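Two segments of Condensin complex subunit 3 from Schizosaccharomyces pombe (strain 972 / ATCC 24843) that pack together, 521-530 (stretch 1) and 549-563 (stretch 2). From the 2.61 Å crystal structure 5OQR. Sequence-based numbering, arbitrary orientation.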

ATOM      1  N   ALA A 521       5.224  32.847  19.814  1.00 38.58           N
ATOM      2  CA  ALA A 521       4.171  31.977  19.305  1.00 28.98           C
ATOM      3  C   ALA A 521       2.815  32.382  19.864  1.00 31.37           C
ATOM      4  O   ALA A 521       1.848  32.558  19.117  1.00 35.52           O
ATOM      5  CB  ALA A 521       4.486  30.523  19.656  1.00 27.87           C
ATOM      6  N   PHE A 522       2.732  32.550  21.185  1.00 35.10           N
ATOM      7  CA  PHE A 522       1.465  32.911  21.811  1.00 34.54           C
ATOM      8  C   PHE A 522       0.980  34.273  21.335  1.00 33.95           C
ATOM      9  O   PHE A 522      -0.224  34.483  21.151  1.00 32.57           O
ATOM     10  CB  PHE A 522       1.615  32.900  23.333  1.00 37.67           C
ATOM     11  CG  PHE A 522       0.342  33.199  24.066  1.00 40.57           C
ATOM     12  CD1 PHE A 522      -0.541  32.183  24.388  1.00 44.31           C
ATOM     13  CD2 PHE A 522       0.024  34.495  24.430  1.00 36.63           C
ATOM     14  CE1 PHE A 522      -1.714  32.455  25.059  1.00 42.91           C
ATOM     15  CE2 PHE A 522      -1.149  34.772  25.102  1.00 46.64           C
ATOM     16  CZ  PHE A 522      -2.018  33.751  25.418  1.00 39.11           C
ATOM     17  N   GLU A 523       1.901  35.216  21.137  1.00 39.27           N
ATOM     18  CA  GLU A 523       1.520  36.556  20.713  1.00 40.56           C
ATOM     19  C   GLU A 523       0.936  36.576  19.307  1.00 41.37           C
ATOM     20  O   GLU A 523       0.198  37.508  18.971  1.00 41.77           O
ATOM     21  CB  GLU A 523       2.729  37.488  20.790  1.00 46.09           C
ATOM     22  CG  GLU A 523       2.432  38.935  20.432  1.00 66.56           C
ATOM     23  CD  GLU A 523       3.640  39.838  20.612  1.00 85.95           C
ATOM     24  OE1 GLU A 523       4.698  39.335  21.047  1.00 84.82           O
ATOM     25  OE2 GLU A 523       3.533  41.049  20.319  1.00 91.34           O
ATOM     26  N   ASN A 524       1.235  35.573  18.485  1.00 40.54           N
ATOM     27  CA  ASN A 524       0.807  35.555  17.093  1.00 36.77           C
ATOM     28  C   ASN A 524      -0.302  34.555  16.807  1.00 38.56           C
ATOM     29  O   ASN A 524      -0.741  34.460  15.656  1.00 44.08           O
ATOM     30  CB  ASN A 524       2.006  35.265  16.186  1.00 47.72           C
ATOM     31  CG  ASN A 524       2.872  36.485  15.964  1.00 42.62           C
ATOM     32  OD1 ASN A 524       2.375  37.556  15.623  1.00 39.35           O
ATOM     33  ND2 ASN A 524       4.173  36.335  16.170  1.00 43.82           N
ATOM     34  N   VAL A 525      -0.771  33.808  17.809  1.00 37.13           N
ATOM     35  CA  VAL A 525      -1.923  32.928  17.603  1.00 32.30           C
ATOM     36  C   VAL A 525      -3.101  33.699  17.013  1.00 35.56           C
ATOM     37  O   VAL A 525      -3.689  33.229  16.031  1.00 35.33           O
ATOM     38  CB  VAL A 525      -2.276  32.199  18.899  1.00 33.45           C
ATOM     39  CG1 VAL A 525      -3.633  31.509  18.785  1.00 32.67           C
ATOM     40  CG2 VAL A 525      -1.212  31.175  19.246  1.00 28.79           C
ATOM     41  N   PRO A 526      -3.500  34.854  17.553  1.00 36.83           N
ATOM     42  CA  PRO A 526      -4.628  35.585  16.950  1.00 35.34           C
ATOM     43  C   PRO A 526      -4.461  35.835  15.463  1.00 40.61           C
ATOM     44  O   PRO A 526      -5.442  35.765  14.712  1.00 42.93           O
ATOM     45  CB  PRO A 526      -4.651  36.896  17.747  1.00 33.64           C
ATOM     46  CG  PRO A 526      -4.045  36.551  19.055  1.00 44.77           C
ATOM     47  CD  PRO A 526      -3.005  35.511  18.774  1.00 40.55           C
ATOM     48  N   LEU A 527      -3.240  36.127  15.015  1.00 49.42           N
ATOM     49  CA  LEU A 527      -3.011  36.384  13.598  1.00 36.24           C
ATOM     50  C   LEU A 527      -3.332  35.153  12.762  1.00 40.04           C
ATOM     51  O   LEU A 527      -4.052  35.237  11.761  1.00 39.12           O
ATOM     52  CB  LEU A 527      -1.562  36.819  13.380  1.00 41.86           C
ATOM     53  CG  LEU A 527      -1.136  37.063  11.930  1.00 39.17           C
ATOM     54  CD1 LEU A 527      -1.925  38.209  11.324  1.00 50.03           C
ATOM     55  CD2 LEU A 527       0.344  37.339  11.867  1.00 39.18           C
ATOM     56  N   TYR A 528      -2.807  33.995  13.161  1.00 36.36           N
ATOM     57  CA  TYR A 528      -3.024  32.781  12.388  1.00 29.70           C
ATOM     58  C   TYR A 528      -4.458  32.280  12.476  1.00 35.40           C
ATOM     59  O   TYR A 528      -4.891  31.531  11.595  1.00 38.27           O
ATOM     60  CB  TYR A 528      -2.046  31.704  12.845  1.00 26.48           C
ATOM     61  CG  TYR A 528      -0.634  32.012  12.418  1.00 33.33           C
ATOM     62  CD1 TYR A 528       0.286  32.533  13.313  1.00 31.47           C
ATOM     63  CD2 TYR A 528      -0.234  31.813  11.105  1.00 36.57           C
ATOM     64  CE1 TYR A 528       1.573  32.827  12.917  1.00 34.97           C
ATOM     65  CE2 TYR A 528       1.047  32.105  10.699  1.00 36.69           C
ATOM     66  CZ  TYR A 528       1.946  32.612  11.605  1.00 30.60           C
ATOM     67  OH  TYR A 528       3.225  32.899  11.195  1.00 32.26           O
ATOM     68  N   LEU A 529      -5.205  32.671  13.511  1.00 37.11           N
ATOM     69  CA  LEU A 529      -6.640  32.416  13.512  1.00 29.41           C
ATOM     70  C   LEU A 529      -7.350  33.330  12.524  1.00 38.62           C
ATOM     71  O   LEU A 529      -8.257  32.897  11.807  1.00 43.53           O
ATOM     72  CB  LEU A 529      -7.208  32.600  14.917  1.00 26.63           C
ATOM     73  CG  LEU A 529      -6.661  31.649  15.979  1.00 30.56           C
ATOM     74  CD1 LEU A 529      -7.080  32.107  17.359  1.00 35.64           C
ATOM     75  CD2 LEU A 529      -7.132  30.225  15.724  1.00 32.31           C
ATOM     76  N   HIS A 530      -6.945  34.601  12.473  1.00 40.43           N
ATOM     77  CA  HIS A 530      -7.477  35.512  11.465  1.00 45.71           C
ATOM     78  C   HIS A 530      -7.115  35.057  10.059  1.00 45.03           C
ATOM     79  O   HIS A 530      -7.864  35.313   9.110  1.00 43.02           O
ATOM     80  CB  HIS A 530      -6.956  36.926  11.719  1.00 46.04           C
ATOM     81  CG  HIS A 530      -7.497  37.950  10.770  1.00 60.07           C
ATOM     82  ND1 HIS A 530      -6.752  38.473   9.736  1.00 60.29           N
ATOM     83  CD2 HIS A 530      -8.711  38.545  10.698  1.00 68.74           C
ATOM     84  CE1 HIS A 530      -7.483  39.347   9.068  1.00 66.56           C
ATOM     85  NE2 HIS A 530      -8.675  39.410   9.631  1.00 64.69           N
ATOM     86  N   ASP A 549       2.049  23.012  14.879  1.00 30.24           N
ATOM     87  CA  ASP A 549       3.454  22.899  15.255  1.00 27.99           C
ATOM     88  C   ASP A 549       3.767  23.687  16.519  1.00 27.75           C
ATOM     89  O   ASP A 549       4.622  23.271  17.307  1.00 30.40           O
ATOM     90  CB  ASP A 549       4.338  23.362  14.100  1.00 38.75           C
ATOM     91  CG  ASP A 549       4.479  22.307  13.020  1.00 45.85           C
ATOM     92  OD1 ASP A 549       3.710  21.322  13.044  1.00 43.35           O
ATOM     93  OD2 ASP A 549       5.355  22.461  12.145  1.00 46.49           O
ATOM     94  N   MET A 550       3.094  24.816  16.737  1.00 26.84           N
ATOM     95  CA  MET A 550       3.296  25.558  17.976  1.00 28.04           C
ATOM     96  C   MET A 550       2.863  24.739  19.186  1.00 29.78           C
ATOM     97  O   MET A 550       3.510  24.783  20.237  1.00 33.71           O
ATOM     98  CB  MET A 550       2.539  26.885  17.924  1.00 30.24           C
ATOM     99  CG  MET A 550       3.124  27.882  16.937  1.00 40.26           C
ATOM    100  SD  MET A 550       2.429  29.541  17.055  1.00 53.64           S
ATOM    101  CE  MET A 550       0.709  29.220  16.758  1.00 28.57           C
ATOM    102  N   LEU A 551       1.771  23.980  19.057  1.00 34.70           N
ATOM    103  CA  LEU A 551       1.331  23.120  20.152  1.00 31.48           C
ATOM    104  C   LEU A 551       2.332  22.003  20.409  1.00 31.20           C
ATOM    105  O   LEU A 551       2.742  21.771  21.552  1.00 33.27           O
ATOM    106  CB  LEU A 551      -0.047  22.537  19.840  1.00 30.72           C
ATOM    107  CG  LEU A 551      -1.234  23.494  19.960  1.00 33.06           C
ATOM    108  CD1 LEU A 551      -2.464  22.893  19.317  1.00 26.14           C
ATOM    109  CD2 LEU A 551      -1.506  23.824  21.411  1.00 35.21           C
ATOM    110  N   ILE A 552       2.732  21.292  19.356  1.00 27.42           N
ATOM    111  CA  ILE A 552       3.670  20.187  19.515  1.00 27.85           C
ATOM    112  C   ILE A 552       5.002  20.693  20.050  1.00 31.85           C
ATOM    113  O   ILE A 552       5.606  20.078  20.937  1.00 39.91           O
ATOM    114  CB  ILE A 552       3.838  19.444  18.178  1.00 28.05           C
ATOM    115  CG1 ILE A 552       2.525  18.764  17.791  1.00 34.48           C
ATOM    116  CG2 ILE A 552       4.963  18.418  18.260  1.00 27.86           C
ATOM    117  CD1 ILE A 552       2.453  18.346  16.344  1.00 46.95           C
ATOM    118  N   GLN A 553       5.484  21.816  19.520  1.00 34.87           N
ATOM    119  CA  GLN A 553       6.787  22.331  19.926  1.00 31.53           C
ATOM    120  C   GLN A 553       6.738  22.906  21.335  1.00 29.67           C
ATOM    121  O   GLN A 553       7.517  22.504  22.206  1.00 36.97           O
ATOM    122  CB  GLN A 553       7.260  23.391  18.928  1.00 33.87           C
ATOM    123  CG  GLN A 553       8.566  24.087  19.298  1.00 35.18           C
ATOM    124  CD  GLN A 553       9.758  23.154  19.267  1.00 41.36           C
ATOM    125  OE1 GLN A 553       9.807  22.217  18.473  1.00 35.20           O
ATOM    126  NE2 GLN A 553      10.729  23.405  20.135  1.00 46.46           N
ATOM    127  N   HIS A 554       5.827  23.845  21.580  1.00 27.65           N
ATOM    128  CA  HIS A 554       5.841  24.618  22.814  1.00 32.03           C
ATOM    129  C   HIS A 554       5.006  24.008  23.929  1.00 35.44           C
ATOM    130  O   HIS A 554       5.197  24.377  25.093  1.00 43.63           O
ATOM    131  CB  HIS A 554       5.351  26.043  22.543  1.00 33.42           C
ATOM    132  CG  HIS A 554       6.250  26.821  21.637  1.00 30.02           C
ATOM    133  ND1 HIS A 554       7.624  26.758  21.726  1.00 32.06           N
ATOM    134  CD2 HIS A 554       5.977  27.664  20.616  1.00 28.25           C
ATOM    135  CE1 HIS A 554       8.157  27.536  20.804  1.00 35.64           C
ATOM    136  NE2 HIS A 554       7.180  28.098  20.118  1.00 38.79           N
ATOM    137  N   GLY A 555       4.093  23.105  23.612  1.00 37.15           N
ATOM    138  CA  GLY A 555       3.314  22.431  24.626  1.00 31.06           C
ATOM    139  C   GLY A 555       1.841  22.804  24.561  1.00 33.83           C
ATOM    140  O   GLY A 555       1.441  23.817  23.983  1.00 35.86           O
ATOM    141  N   LYS A 556       1.028  21.955  25.187  1.00 45.15           N
ATOM    142  CA  LYS A 556      -0.419  22.132  25.189  1.00 36.04           C
ATOM    143  C   LYS A 556      -0.853  23.235  26.147  1.00 34.91           C
ATOM    144  O   LYS A 556      -1.748  24.024  25.825  1.00 39.95           O
ATOM    145  CB  LYS A 556      -1.082  20.809  25.569  1.00 37.56           C
ATOM    146  CG  LYS A 556      -2.564  20.725  25.296  1.00 37.77           C
ATOM    147  CD  LYS A 556      -3.221  19.642  26.141  1.00 39.97           C
ATOM    148  CE  LYS A 556      -2.437  18.334  26.124  1.00 32.31           C
ATOM    149  NZ  LYS A 556      -3.135  17.260  26.874  1.00 40.00           N
ATOM    150  N   ALA A 557      -0.226  23.307  27.322  1.00 35.04           N
ATOM    151  CA  ALA A 557      -0.686  24.206  28.372  1.00 34.55           C
ATOM    152  C   ALA A 557      -0.484  25.674  28.026  1.00 41.04           C
ATOM    153  O   ALA A 557      -1.165  26.529  28.600  1.00 37.66           O
ATOM    154  CB  ALA A 557       0.036  23.887  29.681  1.00 42.48           C
ATOM    155  N   LYS A 558       0.432  25.987  27.109  1.00 49.98           N
ATOM    156  CA  LYS A 558       0.730  27.383  26.811  1.00 36.66           C
ATOM    157  C   LYS A 558      -0.435  28.078  26.118  1.00 38.17           C
ATOM    158  O   LYS A 558      -0.585  29.297  26.245  1.00 45.25           O
ATOM    159  CB  LYS A 558       1.989  27.473  25.947  1.00 37.43           C
ATOM    160  CG  LYS A 558       2.466  28.897  25.655  1.00 41.61           C
ATOM    161  CD  LYS A 558       3.457  29.390  26.695  1.00 43.58           C
ATOM    162  CE  LYS A 558       3.756  30.870  26.508  1.00 42.95           C
ATOM    163  NZ  LYS A 558       4.833  31.355  27.412  1.00 40.34           N
ATOM    164  N   PHE A 559      -1.274  27.332  25.395  1.00 45.03           N
ATOM    165  CA  PHE A 559      -2.280  27.924  24.520  1.00 49.25           C
ATOM    166  C   PHE A 559      -3.707  27.603  24.949  1.00 42.62           C
ATOM    167  O   PHE A 559      -4.625  27.676  24.127  1.00 36.52           O
ATOM    168  CB  PHE A 559      -2.053  27.462  23.080  1.00 36.72           C
ATOM    169  CG  PHE A 559      -0.651  27.666  22.597  1.00 32.43           C
ATOM    170  CD1 PHE A 559       0.284  26.654  22.701  1.00 35.65           C
ATOM    171  CD2 PHE A 559      -0.264  28.873  22.045  1.00 35.45           C
ATOM    172  CE1 PHE A 559       1.576  26.841  22.258  1.00 34.79           C
ATOM    173  CE2 PHE A 559       1.028  29.064  21.602  1.00 24.39           C
ATOM    174  CZ  PHE A 559       1.947  28.048  21.710  1.00 25.31           C
ATOM    175  N   THR A 560      -3.922  27.260  26.220  1.00 49.25           N
ATOM    176  CA  THR A 560      -5.255  26.870  26.660  1.00 51.46           C
ATOM    177  C   THR A 560      -6.267  28.002  26.533  1.00 46.21           C
ATOM    178  O   THR A 560      -7.472  27.734  26.494  1.00 50.46           O
ATOM    179  CB  THR A 560      -5.206  26.371  28.104  1.00 55.15           C
ATOM    180  OG1 THR A 560      -4.096  26.969  28.785  1.00 64.84           O
ATOM    181  CG2 THR A 560      -5.067  24.856  28.138  1.00 55.12           C
ATOM    182  N   GLU A 561      -5.812  29.255  26.459  1.00 48.99           N
ATOM    183  CA  GLU A 561      -6.736  30.363  26.242  1.00 46.59           C
ATOM    184  C   GLU A 561      -7.348  30.299  24.852  1.00 43.67           C
ATOM    185  O   GLU A 561      -8.476  30.762  24.646  1.00 45.98           O
ATOM    186  CB  GLU A 561      -6.029  31.706  26.426  1.00 66.01           C
ATOM    187  CG  GLU A 561      -5.408  31.936  27.791  1.00 88.67           C
ATOM    188  CD  GLU A 561      -4.077  31.228  27.952  1.00 90.02           C
ATOM    189  OE1 GLU A 561      -3.967  30.052  27.546  1.00 67.02           O
ATOM    190  OE2 GLU A 561      -3.132  31.853  28.471  1.00107.55           O
ATOM    191  N   TYR A 562      -6.617  29.743  23.889  1.00 44.32           N
ATOM    192  CA  TYR A 562      -7.077  29.621  22.516  1.00 45.27           C
ATOM    193  C   TYR A 562      -7.511  28.199  22.182  1.00 42.07           C
ATOM    194  O   TYR A 562      -7.641  27.853  21.004  1.00 44.04           O
ATOM    195  CB  TYR A 562      -5.976  30.082  21.560  1.00 43.53           C
ATOM    196  CG  TYR A 562      -5.506  31.497  21.810  1.00 34.70           C
ATOM    197  CD1 TYR A 562      -6.348  32.577  21.596  1.00 38.29           C
ATOM    198  CD2 TYR A 562      -4.216  31.752  22.253  1.00 38.35           C
ATOM    199  CE1 TYR A 562      -5.922  33.871  21.820  1.00 38.79           C
ATOM    200  CE2 TYR A 562      -3.780  33.043  22.476  1.00 39.77           C
ATOM    201  CZ  TYR A 562      -4.639  34.098  22.258  1.00 39.90           C
ATOM    202  OH  TYR A 562      -4.214  35.386  22.481  1.00 49.73           O
ATOM    203  N   GLU A 563      -7.749  27.375  23.202  1.00 44.65           N
ATOM    204  CA  GLU A 563      -8.065  25.968  22.981  1.00 41.78           C
ATOM    205  C   GLU A 563      -9.290  25.806  22.090  1.00 41.83           C
ATOM    206  O   GLU A 563      -9.292  24.992  21.160  1.00 41.57           O
ATOM    207  CB  GLU A 563      -8.280  25.283  24.328  1.00 46.84           C
ATOM    208  CG  GLU A 563      -8.500  23.790  24.254  1.00 48.83           C
ATOM    209  CD  GLU A 563      -8.826  23.197  25.609  1.00 65.09           C
ATOM    210  OE1 GLU A 563      -9.593  23.832  26.363  1.00 65.02           O
ATOM    211  OE2 GLU A 563      -8.309  22.104  25.927  1.00 73.93           O
TER

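Stretch 1 is helical throughout and belongs to a longer helix, but it kinks at Pro526. Proline has no amide hydrogen to give to the preceding turn, and Leu527 N reaches only Asn524 O, in a weak bond; regular bonding resumes with Tyr528 N to Asn524 O (3.3 Å) and Leu529 N to Val525 O (3.0 Å). Stretch 2 opens as the last part of a helix, which runs nearly antiparallel to the first at 165°, their axes approaching to 11.3 Å. That helix gives way at Gly555, whose positive phi would jam a CB against the carbonyl oxygen of His554; glycine is therefore suited to the turn. Ala521 lies nearest Met550 of the helix; after the turn the chain comes back along stretch 1, so that Phe522 lies nearest Phe559 and Val525 nearest Tyr562. Within this returning segment, Thr560 OG1 donates a hydrogen bond to Ala557 O (3.0 Å), and Tyr562 takes the N-cap position before the next helix.

No hydrogen bond links the two stretches; the contact is essentially one of apolar packing. Ala521 points toward stretch 2 where the backbones come close, its CA 6.6 Å from the CA of Met550. Its small methyl fits this narrow space: Ala521 CB lies 3.5 Å from Met550 SD and 3.4 Å from His554 CD2, and it also meets the edge of the Phe559 ring. The polar NE2 of His554 is hydrogen-bonded elsewhere in the structure, while its CD2 packs against the alanine methyl.

One turn on, Val525 spreads its two methyls between different partners. Val525 CG2 packs 3.7 Å from Met550 CE and 3.7 Å from Phe559 CD2, while Val525 CG1 sits over the face of Tyr562, 3.8 Å from the centroid of that ring, in a CH-pi contact. A branched aliphatic side chain thus fills the space between a flexible thioether and two flat rings.

Phe522 leaves its backbone sideways, but its ring reaches in and has the largest covered area of any residue in the contact. Phe522 CE1 lies 3.4 Å from Tyr562 CE2, with the ring planes inclined at 47°, and Phe522 CD1 is 4.1 Å from Phe559 CD2. The same ring passes close to polar atoms, with Phe522 CD1 3.4 Å from Lys558 O and Phe522 CE1 3.7 Å from Glu561 OE2.

Tyr562 is the counterpart from stretch 2, a broad ring touching Phe522, Val525, Pro526 and Leu529. Its hydroxyl lies beside the exposed proline, with Tyr562 OH 3.6 Å from Pro526 CG, while Leu529 CD1 approaches Tyr562 CD1 more loosely, at 4.3 Å.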